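PDB 6RIY: replicative DNA helicase from Mycobacterium chimaera, which contains a DnaB-1 intein, the chain crystallised here, which probably excises itself from the helicase precursor and joins the flanking segments by protein splicing. Local coordinates for residues L4-P9 against T57-D62; G23-L26 against K32-R35; A63-P68 against H132-G137; D84-A89 against G139-H144. One frame throughout, in Å; residues are numbered along the deposited sequence. Where two conformers were deposited one is given.

How the contacts relate
From the N terminus, contact 1 (4-9 with 57-62) closes the first large loop, setting the opening segment against strand 58-62. Contact 2 (23-26 with 32-35) is a short hairpin lying entirely within that loop. Contact 3 (63-68 with 132-137) begins right after contact 1 ends, and it crosses contact 4 (84-89 with 139-144), since their segments alternate along the chain. Strands 133-136 and 141-144 pair with each other, so contacts 3 and 4 bring strands 66-69 and 85-87 to one late hairpin. Leu8 connects the regions: it packs on Leu26 of contact 2 and on Ala136 of contact 3. Contacts 2 and 4 do not touch.

Contact 1 of 4, residues L4-P9 against T57-D62; sequences LYTPLP and TVIVAD
The phenol ring of Tyr5 meets Val60 at its edge: CG2 of the valine lies near the ring plane, with Tyr5 OH 3.2 Å from Val60 CG2, while Tyr5 CZ is 4.3 Å from the same methyl. The two side chains meet obliquely, hydroxyl against methyl. Tyr5 reaches this place because its CG sits between the backbone N and the carbonyl carbon (chi1 52°), which swings the ring out from the loop toward strand 58-62.

Next in the chain, Thr6 turns two different branches to the strand. Its methyl, anti to the backbone N, packs loosely on Ile59, with Thr6 CG2 4.3 Å from Ile59 CG2. Its hydroxyl faces an ordered water, which donates to Thr6 OG1 at 2.7 Å and accepts from Val60 N at 2.9 Å. The hydroxyl is also hydrogen-bonded to the carbonyl of Ala3 just upstream. Strand 58-62 is an outermost strand of its four-stranded sheet, and Cys48 of the neighbouring strand and Val120 also pack on Val60.

No direct hydrogen bond joins the two segments, and the backbones stay apart, with Thr6 CA 6.7 Å from Ile59 CA. The contact therefore combines apolar packing with a single water relay: the water accepts from the amide of Val60 and passes the link to Thr6 OG1, itself tied to the Ala3 carbonyl.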
loop_
_atom_site.group_PDB
_atom_site.type_symbol
_atom_site.label_atom_id
_atom_site.label_comp_id
_atom_site.label_asym_id
_atom_site.label_seq_id
_atom_site.Cartn_x
_atom_site.Cartn_y
_atom_site.Cartn_z
ATOM N N LEU A 4 1.362 -10.231 3.019
ATOM C CA LEU A 4 2.393 -10.852 2.189
ATOM C C LEU A 4 1.906 -11.168 0.787
ATOM O O LEU A 4 2.717 -11.227 -0.143
ATOM C CB LEU A 4 2.883 -12.144 2.826
ATOM C CG LEU A 4 3.411 -12.105 4.261
ATOM C CD1 LEU A 4 4.115 -13.429 4.577
ATOM C CD2 LEU A 4 4.353 -10.934 4.420
ATOM N N TYR A 5 0.617 -11.451 0.626
ATOM C CA TYR A 5 0.099 -11.860 -0.671
ATOM C C TYR A 5 -0.256 -10.681 -1.555
ATOM O O TYR A 5 -0.779 -10.896 -2.658
ATOM C CB TYR A 5 -1.123 -12.779 -0.519
ATOM C CG TYR A 5 -2.246 -12.261 0.375
ATOM C CD1 TYR A 5 -2.921 -11.086 0.075
ATOM C CD2 TYR A 5 -2.655 -12.981 1.489
ATOM C CE1 TYR A 5 -3.944 -10.623 0.875
ATOM C CE2 TYR A 5 -3.684 -12.528 2.297
ATOM C CZ TYR A 5 -4.319 -11.346 1.986
ATOM O OH TYR A 5 -5.346 -10.891 2.778
ATOM N N THR A 6 0.015 -9.460 -1.102
ATOM C CA THR A 6 -0.325 -8.278 -1.886
ATOM C C THR A 6 0.543 -8.239 -3.130
ATOM O O THR A 6 1.773 -8.246 -3.008
ATOM C CB THR A 6 -0.118 -6.987 -1.102
ATOM O OG1 THR A 6 -0.819 -7.033 0.149
ATOM C CG2 THR A 6 -0.643 -5.801 -1.930
ATOM N N PRO A 7 -0.032 -8.229 -4.328
ATOM C CA PRO A 7 0.790 -8.072 -5.532
ATOM C C PRO A 7 1.225 -6.623 -5.682
ATOM O O PRO A 7 0.437 -5.696 -5.485
ATOM C CB PRO A 7 -0.153 -8.496 -6.664
ATOM C CG PRO A 7 -1.517 -8.152 -6.147
ATOM C CD PRO A 7 -1.469 -8.327 -4.640
ATOM N N LEU A 8 2.505 -6.434 -6.004
ATOM C CA LEU A 8 3.075 -5.109 -6.216
ATOM C C LEU A 8 3.622 -5.009 -7.630
ATOM O O LEU A 8 4.372 -5.894 -8.051
ATOM C CB LEU A 8 4.211 -4.837 -5.215
ATOM C CG LEU A 8 3.873 -5.070 -3.746
ATOM C CD1 LEU A 8 5.121 -4.847 -2.885
ATOM C CD2 LEU A 8 2.761 -4.122 -3.322
ATOM N N PRO A 9 3.308 -3.955 -8.384
ATOM C CA PRO A 9 3.889 -3.828 -9.719
ATOM C C PRO A 9 5.362 -3.468 -9.638
ATOM O O PRO A 9 5.803 -2.743 -8.744
ATOM C CB PRO A 9 3.082 -2.688 -10.353
ATOM C CG PRO A 9 2.707 -1.843 -9.195
ATOM C CD PRO A 9 2.461 -2.798 -8.037
ATOM N N THR A 57 -9.631 -2.832 -6.708
ATOM C CA THR A 57 -8.486 -3.273 -5.927
ATOM C C THR A 57 -8.879 -3.440 -4.465
ATOM O O THR A 57 -9.514 -2.557 -3.874
ATOM C CB THR A 57 -7.340 -2.265 -6.040
ATOM O OG1 THR A 57 -6.925 -2.158 -7.404
ATOM C CG2 THR A 57 -6.140 -2.707 -5.171
ATOM N N VAL A 58 -8.479 -4.565 -3.879
ATOM C CA VAL A 58 -8.653 -4.832 -2.459
ATOM C C VAL A 58 -7.280 -5.143 -1.876
ATOM O O VAL A 58 -6.601 -6.065 -2.343
ATOM C CB VAL A 58 -9.623 -5.996 -2.211
ATOM C CG1 VAL A 58 -9.589 -6.416 -0.748
ATOM C CG2 VAL A 58 -11.034 -5.598 -2.639
ATOM N N ILE A 59 -6.871 -4.373 -0.872
ATOM C CA ILE A 59 -5.590 -4.555 -0.202
ATOM C C ILE A 59 -5.849 -4.773 1.282
ATOM O O ILE A 59 -6.604 -4.020 1.901
ATOM C CB ILE A 59 -4.668 -3.341 -0.412
ATOM C CG1 ILE A 59 -4.340 -3.182 -1.890
ATOM C CG2 ILE A 59 -3.365 -3.495 0.410
ATOM C CD1 ILE A 59 -3.617 -1.903 -2.185
ATOM N N VAL A 60 -5.207 -5.783 1.852
ATOM C CA VAL A 60 -5.246 -6.023 3.287
ATOM C C VAL A 60 -3.981 -5.440 3.896
ATOM O O VAL A 60 -2.863 -5.727 3.440
ATOM C CB VAL A 60 -5.390 -7.519 3.590
ATOM C CG1 VAL A 60 -5.228 -7.789 5.069
ATOM C CG2 VAL A 60 -6.748 -8.000 3.084
ATOM N N ALA A 61 -4.160 -4.582 4.891
ATOM C CA ALA A 61 -3.050 -3.842 5.460
ATOM C C ALA A 61 -3.247 -3.764 6.959
ATOM O O ALA A 61 -4.366 -3.894 7.466
ATOM C CB ALA A 61 -2.943 -2.431 4.868
ATOM N N ASP A 62 -2.153 -3.534 7.681
ATOM C CA ASP A 62 -2.348 -3.416 9.112
ATOM C C ASP A 62 -3.052 -2.099 9.430
ATOM O O ASP A 62 -3.171 -1.192 8.590
ATOM C CB ASP A 62 -1.025 -3.577 9.867
ATOM C CG ASP A 62 -0.197 -2.331 9.878
ATOM O OD1 ASP A 62 -0.199 -1.591 8.875
ATOM O OD2 ASP A 62 0.477 -2.098 10.902
HETATM O O HOH W 1 -3.524 -7.392 0.119
#

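Contact 2 of 4, residues G23-L26 against K32-R35; sequences GDEL and KPTR
Arg35 reaches Gly23 with its chain extended from CG to NE and CG anti to the backbone N (chi1 -176°), which lays the guanidinium flat across the glycine: Gly23 CA stands 3.6 Å above the centre of the guanidinium plane. In Glu25, CG instead lies anti to the carbonyl carbon, beside the backbone N (chi1 -73°), and the side chain runs alongside Pro33 in the same direction, Glu25 OE2 coming within 3.8 Å of Pro33 CB.

Beneath these groups the backbones form an antiparallel hairpin. Leu26 and Thr34 are a hydrogen-bonded pair, with Leu26 N to Thr34 O and Thr34 N to Leu26 O both 2.8 Å. Glu25 and Arg35 form the adjoining non-hydrogen-bonded pair, where Arg35 CA approaches Asp24 O at 3.5 Å in a CA-H...O contact. The Thr34 hydroxyl turns to Asp128 and Asn129, and Asp128 also accepts from Arg35 N.

Pro11 from a loop touches both Glu25 and Pro33. Strand 25-27 is an outermost strand of a four-stranded antiparallel sheet, strand 33-39 separates it from strand 122-127, and Leu26, on the face opposite Glu25 and Arg35, packs on Leu8 and Tyr134.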
loop_
_atom_site.group_PDB
_atom_site.type_symbol
_atom_site.label_atom_id
_atom_site.label_comp_id
_atom_site.label_asym_id
_atom_site.label_seq_id
_atom_site.Cartn_x
_atom_site.Cartn_y
_atom_site.Cartn_z
ATOM N N GLY A 23 16.911 -3.664 -2.232
ATOM C CA GLY A 23 17.514 -3.511 -3.539
ATOM C C GLY A 23 16.578 -3.782 -4.695
ATOM O O GLY A 23 16.905 -3.417 -5.829
ATOM N N ASP A 24 15.432 -4.415 -4.445
ATOM C CA ASP A 24 14.439 -4.616 -5.491
ATOM C C ASP A 24 13.834 -3.282 -5.917
ATOM O O ASP A 24 13.749 -2.340 -5.127
ATOM C CB ASP A 24 13.314 -5.530 -5.001
ATOM C CG ASP A 24 13.747 -6.972 -4.847
ATOM O OD1 ASP A 24 14.920 -7.288 -5.165
ATOM O OD2 ASP A 24 12.913 -7.788 -4.392
ATOM N N GLU A 25 13.380 -3.222 -7.170
ATOM C CA GLU A 25 12.678 -2.057 -7.699
ATOM C C GLU A 25 11.168 -2.273 -7.613
ATOM O O GLU A 25 10.646 -3.265 -8.138
ATOM C CB GLU A 25 13.082 -1.784 -9.147
ATOM C CG GLU A 25 14.478 -1.202 -9.296
ATOM C CD GLU A 25 14.759 -0.718 -10.699
ATOM O OE1 GLU A 25 14.250 -1.337 -11.658
ATOM O OE2 GLU A 25 15.495 0.282 -10.845
ATOM N N LEU A 26 10.477 -1.349 -6.953
ATOM C CA LEU A 26 9.033 -1.207 -7.042
ATOM C C LEU A 26 8.745 0.012 -7.915
ATOM O O LEU A 26 9.639 0.511 -8.605
ATOM C CB LEU A 26 8.412 -1.089 -5.640
ATOM C CG LEU A 26 8.667 -2.234 -4.649
ATOM C CD1 LEU A 26 8.164 -1.860 -3.254
ATOM C CD2 LEU A 26 8.034 -3.539 -5.129
ATOM N N LYS A 32 7.290 5.477 -12.032
ATOM C CA LYS A 32 8.683 5.190 -12.321
ATOM C C LYS A 32 9.268 4.265 -11.263
ATOM O O LYS A 32 8.746 4.166 -10.149
ATOM C CB LYS A 32 9.486 6.488 -12.379
ATOM C CG LYS A 32 9.103 7.399 -13.536
ATOM C CD LYS A 32 9.865 8.719 -13.466
ATOM C CE LYS A 32 9.579 9.603 -14.672
ATOM N NZ LYS A 32 10.263 9.117 -15.905
ATOM N N PRO A 33 10.355 3.566 -11.588
ATOM C CA PRO A 33 10.960 2.655 -10.607
ATOM C C PRO A 33 11.431 3.391 -9.358
ATOM O O PRO A 33 11.843 4.554 -9.408
ATOM C CB PRO A 33 12.144 2.044 -11.374
ATOM C CG PRO A 33 11.779 2.182 -12.813
ATOM C CD PRO A 33 11.009 3.479 -12.908
ATOM N N THR A 34 11.354 2.696 -8.220
ATOM C CA THR A 34 11.899 3.182 -6.959
ATOM C C THR A 34 12.510 1.998 -6.218
ATOM O O THR A 34 11.978 0.886 -6.261
ATOM C CB THR A 34 10.821 3.894 -6.108
ATOM O OG1 THR A 34 11.433 4.557 -4.996
ATOM C CG2 THR A 34 9.765 2.919 -5.602
ATOM N N ARG A 35 13.652 2.224 -5.579
ATOM C CA ARG A 35 14.418 1.131 -4.987
ATOM C C ARG A 35 13.983 0.893 -3.547
ATOM O O ARG A 35 13.697 1.831 -2.804
ATOM C CB ARG A 35 15.916 1.445 -5.045
ATOM C CG ARG A 35 16.848 0.352 -4.557
ATOM C CD ARG A 35 18.280 0.870 -4.581
ATOM N NE ARG A 35 19.268 -0.153 -4.248
ATOM C CZ ARG A 35 19.582 -0.513 -3.007
ATOM N NH1 ARG A 35 18.972 0.056 -1.971
ATOM N NH2 ARG A 35 20.500 -1.448 -2.799
#

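Contact 3 of 4, residues A63-P68 against H132-G137; sequences AAHQWP and HLYLAG
Pro68 and Leu133 lie alongside each other, pointing opposite ways, with Pro68 CG 3.9 Å from Leu133 CD2. At the second point of touch, the Tyr134 hydroxyl comes to the imidazole edge of His65, near the ring plane: His65 CE1 is 3.9 Å from Tyr134 OH, a contact without a hydrogen bond. Tyr134 is brought there by a chi1 of 65°, which tucks its CG between the backbone N and the carbonyl carbon; His65 instead carries CG anti to its N (chi1 -170°), sending the ring toward strand 133-136.

The ring of His65 is held at both nitrogens, which fixes its rotation. His65 NE2 is hydrogen-bonded to Thr143 OG1, and His65 ND1 to the N-terminal amine of Ala1. This lies close to the centre of a Hedgehog/intein fold, in which a histidine beside the N-terminal splice junction is a recurring feature. Trp67 and Thr143 probably belong to the Trp-Cys-Thr signature of class 3 inteins, in keeping with a chain that starts with alanine.

Farther out, the edge of His65 rests over the indole of Trp67, His65 CD2 lying 3.5 Å above the plane and offset toward its rim. Trp67 NE1 is in turn hydrogen-bonded to Ser76 OG, and its ring meets Phe53 with the planes at about 55°. Asn129 ND2 bonds to the Leu133 carbonyl, while Tyr134 packs on Leu2, Leu8 and Met17.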
loop_
_atom_site.group_PDB
_atom_site.type_symbol
_atom_site.label_atom_id
_atom_site.label_comp_id
_atom_site.label_asym_id
_atom_site.label_seq_id
_atom_site.Cartn_x
_atom_site.Cartn_y
_atom_site.Cartn_z
ATOM N N ALA A 63 -3.596 -2.036 10.643
ATOM C CA ALA A 63 -4.465 -0.920 11.000
ATOM C C ALA A 63 -3.759 0.422 10.884
ATOM O O ALA A 63 -4.410 1.438 10.596
ATOM C CB ALA A 63 -4.993 -1.113 12.423
ATOM N N ALA A 64 -2.444 0.453 11.087
ATOM C CA ALA A 64 -1.726 1.719 11.099
ATOM C C ALA A 64 -1.077 2.074 9.768
ATOM O O ALA A 64 -0.433 3.123 9.681
ATOM C CB ALA A 64 -0.659 1.713 12.189
ATOM N N HIS A 65 -1.204 1.233 8.743
ATOM C CA HIS A 65 -0.643 1.573 7.438
ATOM C C HIS A 65 -1.234 2.882 6.923
ATOM O O HIS A 65 -2.424 3.147 7.102
ATOM C CB HIS A 65 -0.917 0.449 6.437
ATOM C CG HIS A 65 -0.171 0.600 5.149
ATOM N ND1 HIS A 65 1.088 0.080 4.956
ATOM C CD2 HIS A 65 -0.506 1.220 3.990
ATOM C CE1 HIS A 65 1.502 0.370 3.736
ATOM N NE2 HIS A 65 0.553 1.061 3.128
ATOM N N GLN A 66 -0.399 3.706 6.283
ATOM C CA GLN A 66 -0.778 5.067 5.907
ATOM C C GLN A 66 -1.097 5.187 4.422
ATOM O O GLN A 66 -0.464 4.539 3.584
ATOM C CB GLN A 66 0.334 6.048 6.278
ATOM C CG GLN A 66 0.596 6.089 7.767
ATOM C CD GLN A 66 1.793 6.939 8.127
ATOM O OE1 GLN A 66 2.212 7.793 7.356
ATOM N NE2 GLN A 66 2.357 6.698 9.305
ATOM N N TRP A 67 -2.089 6.026 4.107
ATOM C CA TRP A 67 -2.607 6.177 2.751
ATOM C C TRP A 67 -2.689 7.664 2.430
ATOM O O TRP A 67 -3.211 8.440 3.245
ATOM C CB TRP A 67 -3.998 5.548 2.618
ATOM C CG TRP A 67 -4.019 4.086 2.954
ATOM C CD1 TRP A 67 -4.201 3.533 4.187
ATOM C CD2 TRP A 67 -3.835 2.997 2.043
ATOM N NE1 TRP A 67 -4.147 2.160 4.100
ATOM C CE2 TRP A 67 -3.920 1.807 2.795
ATOM C CE3 TRP A 67 -3.613 2.912 0.663
ATOM C CZ2 TRP A 67 -3.795 0.546 2.214
ATOM C CZ3 TRP A 67 -3.478 1.656 0.091
ATOM C CH2 TRP A 67 -3.564 0.492 0.868
ATOM N N PRO A 68 -2.224 8.094 1.266
ATOM C CA PRO A 68 -2.328 9.518 0.899
ATOM C C PRO A 68 -3.711 9.840 0.351
ATOM O O PRO A 68 -4.077 9.379 -0.733
ATOM C CB PRO A 68 -1.246 9.671 -0.177
ATOM C CG PRO A 68 -1.229 8.323 -0.858
ATOM C CD PRO A 68 -1.534 7.295 0.237
ATOM N N HIS A 132 8.025 8.859 -0.114
ATOM C CA HIS A 132 7.762 7.592 0.576
ATOM C C HIS A 132 6.513 6.903 0.028
ATOM O O HIS A 132 5.688 6.392 0.787
ATOM C CB HIS A 132 7.603 7.777 2.093
ATOM C CG HIS A 132 8.765 8.433 2.775
ATOM N ND1 HIS A 132 9.899 8.841 2.109
ATOM C CD2 HIS A 132 8.959 8.752 4.076
ATOM C CE1 HIS A 132 10.740 9.390 2.969
ATOM N NE2 HIS A 132 10.193 9.348 4.169
ATOM N N LEU A 133 6.362 6.884 -1.298
ATOM C CA LEU A 133 5.193 6.269 -1.914
ATOM C C LEU A 133 5.589 5.124 -2.834
ATOM O O LEU A 133 6.629 5.175 -3.496
ATOM C CB LEU A 133 4.394 7.304 -2.723
ATOM C CG LEU A 133 3.674 8.351 -1.889
ATOM C CD1 LEU A 133 3.090 9.423 -2.800
ATOM C CD2 LEU A 133 2.580 7.707 -1.050
ATOM N N TYR A 134 4.728 4.108 -2.909
ATOM C CA TYR A 134 4.889 3.052 -3.898
ATOM C C TYR A 134 3.503 2.562 -4.289
ATOM O O TYR A 134 2.523 2.807 -3.584
ATOM C CB TYR A 134 5.784 1.894 -3.400
ATOM C CG TYR A 134 5.271 1.074 -2.221
ATOM C CD1 TYR A 134 5.480 1.501 -0.916
ATOM C CD2 TYR A 134 4.595 -0.138 -2.412
ATOM C CE1 TYR A 134 5.028 0.767 0.159
ATOM C CE2 TYR A 134 4.139 -0.879 -1.336
ATOM C CZ TYR A 134 4.363 -0.421 -0.050
ATOM O OH TYR A 134 3.929 -1.139 1.045
ATOM N N LEU A 135 3.421 1.875 -5.431
ATOM C CA LEU A 135 2.132 1.391 -5.928
ATOM C C LEU A 135 1.859 -0.020 -5.429
ATOM O O LEU A 135 2.768 -0.849 -5.371
ATOM C CB LEU A 135 2.098 1.395 -7.454
ATOM C CG LEU A 135 2.463 2.726 -8.107
ATOM C CD1 LEU A 135 2.286 2.638 -9.626
ATOM C CD2 LEU A 135 1.577 3.822 -7.504
ATOM N N ALA A 136 0.596 -0.304 -5.102
ATOM C CA ALA A 136 0.255 -1.610 -4.542
ATOM C C ALA A 136 -1.084 -2.100 -5.064
ATOM O O ALA A 136 -1.989 -1.309 -5.345
ATOM C CB ALA A 136 0.198 -1.563 -3.014
ATOM N N GLY A 137 -1.221 -3.423 -5.144
ATOM C CA GLY A 137 -2.459 -4.038 -5.566
ATOM C C GLY A 137 -2.588 -4.060 -7.076
ATOM O O GLY A 137 -1.856 -3.397 -7.812
#

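Contact 4 of 4, residues D84-A89 against G139-H144; sequences DRIVVA and GMVPTH
Ile86 and Val88 both turn their side chains onto the ring of Pro142, one meeting it obliquely and the other at about a right angle. In Ile86 the branches divide the work: CG2, anti to the backbone N, lies 3.9 Å from Pro142 CD, whereas CG1, beside the N (chi1 -59°), faces Val141, the residue before the proline, Ile86 CG1 being 4.3 Å from Val141 CG1. Val88 has CG1 anti to its carbonyl carbon (chi1 -74°), and this methyl lies against the ring: Val88 CG1 is 3.5 Å from Pro142 CG and 3.6 Å from Pro142 CB. Pro142 was modelled in two conformers, so these distances hold for one of them.

Around this cluster, Val108 of strand 107-117 touches both Val88 and Pro142, Trp67 and Ile111 pack on Ile86, and Leu135 touches Pro142. The contact thus sets strand 85-87, an outermost strand of a four-stranded sheet, against the two-stranded hairpin of 133-136 and 141-144.

The side chains that meet are all apolar, and no hydrogen bond links the segments. The proline nitrogen has no N-H to give, so adhesion here comes from van der Waals packing of methyls on the proline ring, with the Pro142 carbonyl oxygen buried without a partner in the conformer given.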
loop_
_atom_site.group_PDB
_atom_site.type_symbol
_atom_site.label_atom_id
_atom_site.label_comp_id
_atom_site.label_asym_id
_atom_site.label_seq_id
_atom_site.Cartn_x
_atom_site.Cartn_y
_atom_site.Cartn_z
ATOM N N ASP A 84 -13.212 9.720 1.126
ATOM C CA ASP A 84 -11.763 9.730 0.944
ATOM C C ASP A 84 -11.386 9.315 -0.476
ATOM O O ASP A 84 -11.915 8.330 -1.000
ATOM C CB ASP A 84 -11.089 8.811 1.969
ATOM C CG ASP A 84 -11.036 9.426 3.362
ATOM O OD1 ASP A 84 -10.933 10.664 3.470
ATOM O OD2 ASP A 84 -11.095 8.670 4.357
ATOM N N ARG A 85 -10.501 10.093 -1.106
ATOM C CA ARG A 85 -9.924 9.780 -2.409
ATOM C C ARG A 85 -8.406 9.783 -2.310
ATOM O O ARG A 85 -7.821 10.690 -1.709
ATOM C CB ARG A 85 -10.327 10.793 -3.488
ATOM C CG ARG A 85 -11.755 10.701 -3.979
ATOM C CD ARG A 85 -11.975 11.668 -5.140
ATOM N NE ARG A 85 -13.387 11.818 -5.461
ATOM C CZ ARG A 85 -14.058 11.009 -6.273
ATOM N NH1 ARG A 85 -13.443 9.981 -6.849
ATOM N NH2 ARG A 85 -15.346 11.229 -6.510
ATOM N N ILE A 86 -7.778 8.794 -2.939
ATOM C CA ILE A 86 -6.321 8.707 -3.005
ATOM C C ILE A 86 -5.814 9.687 -4.060
ATOM O O ILE A 86 -6.220 9.629 -5.227
ATOM C CB ILE A 86 -5.867 7.278 -3.328
ATOM C CG1 ILE A 86 -6.362 6.285 -2.267
ATOM C CG2 ILE A 86 -4.361 7.239 -3.489
ATOM C CD1 ILE A 86 -5.670 6.411 -0.904
ATOM N N VAL A 87 -4.901 10.574 -3.662
ATOM C CA VAL A 87 -4.457 11.676 -4.510
ATOM C C VAL A 87 -2.938 11.775 -4.451
ATOM O O VAL A 87 -2.347 11.698 -3.367
ATOM C CB VAL A 87 -5.113 13.008 -4.079
ATOM C CG1 VAL A 87 -4.218 14.190 -4.422
ATOM C CG2 VAL A 87 -6.493 13.161 -4.727
ATOM N N VAL A 88 -2.307 11.967 -5.617
ATOM C CA VAL A 88 -0.855 12.033 -5.727
ATOM C C VAL A 88 -0.440 13.265 -6.516
ATOM O O VAL A 88 -1.242 13.895 -7.204
ATOM C CB VAL A 88 -0.258 10.781 -6.393
ATOM C CG1 VAL A 88 -0.302 9.636 -5.438
ATOM C CG2 VAL A 88 -1.007 10.468 -7.684
ATOM N N ALA A 89 0.850 13.582 -6.408
ATOM C CA ALA A 89 1.523 14.583 -7.231
ATOM C C ALA A 89 0.850 15.946 -7.163
ATOM O O ALA A 89 1.223 16.866 -7.895
ATOM C CB ALA A 89 1.607 14.107 -8.678
ATOM N N GLY A 139 -4.617 -2.779 -9.033
ATOM C CA GLY A 139 -4.865 -1.459 -9.588
ATOM C C GLY A 139 -3.750 -0.455 -9.433
ATOM O O GLY A 139 -3.890 0.687 -9.894
ATOM N N MET A 140 -2.644 -0.840 -8.793
ATOM C CA MET A 140 -1.460 0.014 -8.646
ATOM C C MET A 140 -1.812 1.310 -7.911
ATOM O O MET A 140 -1.603 2.424 -8.405
ATOM C CB MET A 140 -0.818 0.287 -10.013
ATOM C CG MET A 140 -0.522 -0.994 -10.783
ATOM S SD MET A 140 0.375 -0.667 -12.302
ATOM C CE MET A 140 -0.969 -0.272 -13.421
ATOM N N VAL A 141 -2.374 1.127 -6.723
ATOM C CA VAL A 141 -2.834 2.231 -5.881
ATOM C C VAL A 141 -1.647 2.772 -5.088
ATOM O O VAL A 141 -0.955 1.987 -4.420
ATOM C CB VAL A 141 -3.942 1.752 -4.946
ATOM C CG1 VAL A 141 -4.452 2.885 -4.067
ATOM C CG2 VAL A 141 -5.082 1.141 -5.751
ATOM N N PRO A 142 -1.415 4.087 -5.116
ATOM C CA PRO A 142 -0.349 4.684 -4.302
ATOM C C PRO A 142 -0.576 4.425 -2.819
ATOM O O PRO A 142 -1.698 4.515 -2.315
ATOM C CB PRO A 142 -0.453 6.182 -4.629
ATOM C CG PRO A 142 -1.199 6.251 -5.919
ATOM C CD PRO A 142 -2.139 5.087 -5.918
ATOM N N THR A 143 0.506 4.088 -2.121
ATOM C CA THR A 143 0.418 3.870 -0.690
ATOM C C THR A 143 1.731 4.311 -0.064
ATOM O O THR A 143 2.765 4.387 -0.735
ATOM C CB THR A 143 0.078 2.400 -0.368
ATOM O OG1 THR A 143 -0.380 2.302 0.987
ATOM C CG2 THR A 143 1.279 1.483 -0.587
ATOM N N HIS A 144 1.684 4.627 1.226
ATOM C CA HIS A 144 2.862 5.146 1.902
ATOM C C HIS A 144 3.709 4.017 2.480
ATOM O O HIS A 144 3.182 3.058 3.054
ATOM C CB HIS A 144 2.459 6.121 3.008
ATOM C CG HIS A 144 2.443 7.550 2.567
ATOM N ND1 HIS A 144 3.556 8.180 2.052
ATOM C CD2 HIS A 144 1.450 8.470 2.557
ATOM C CE1 HIS A 144 3.252 9.431 1.753
ATOM N NE2 HIS A 144 1.979 9.631 2.044
#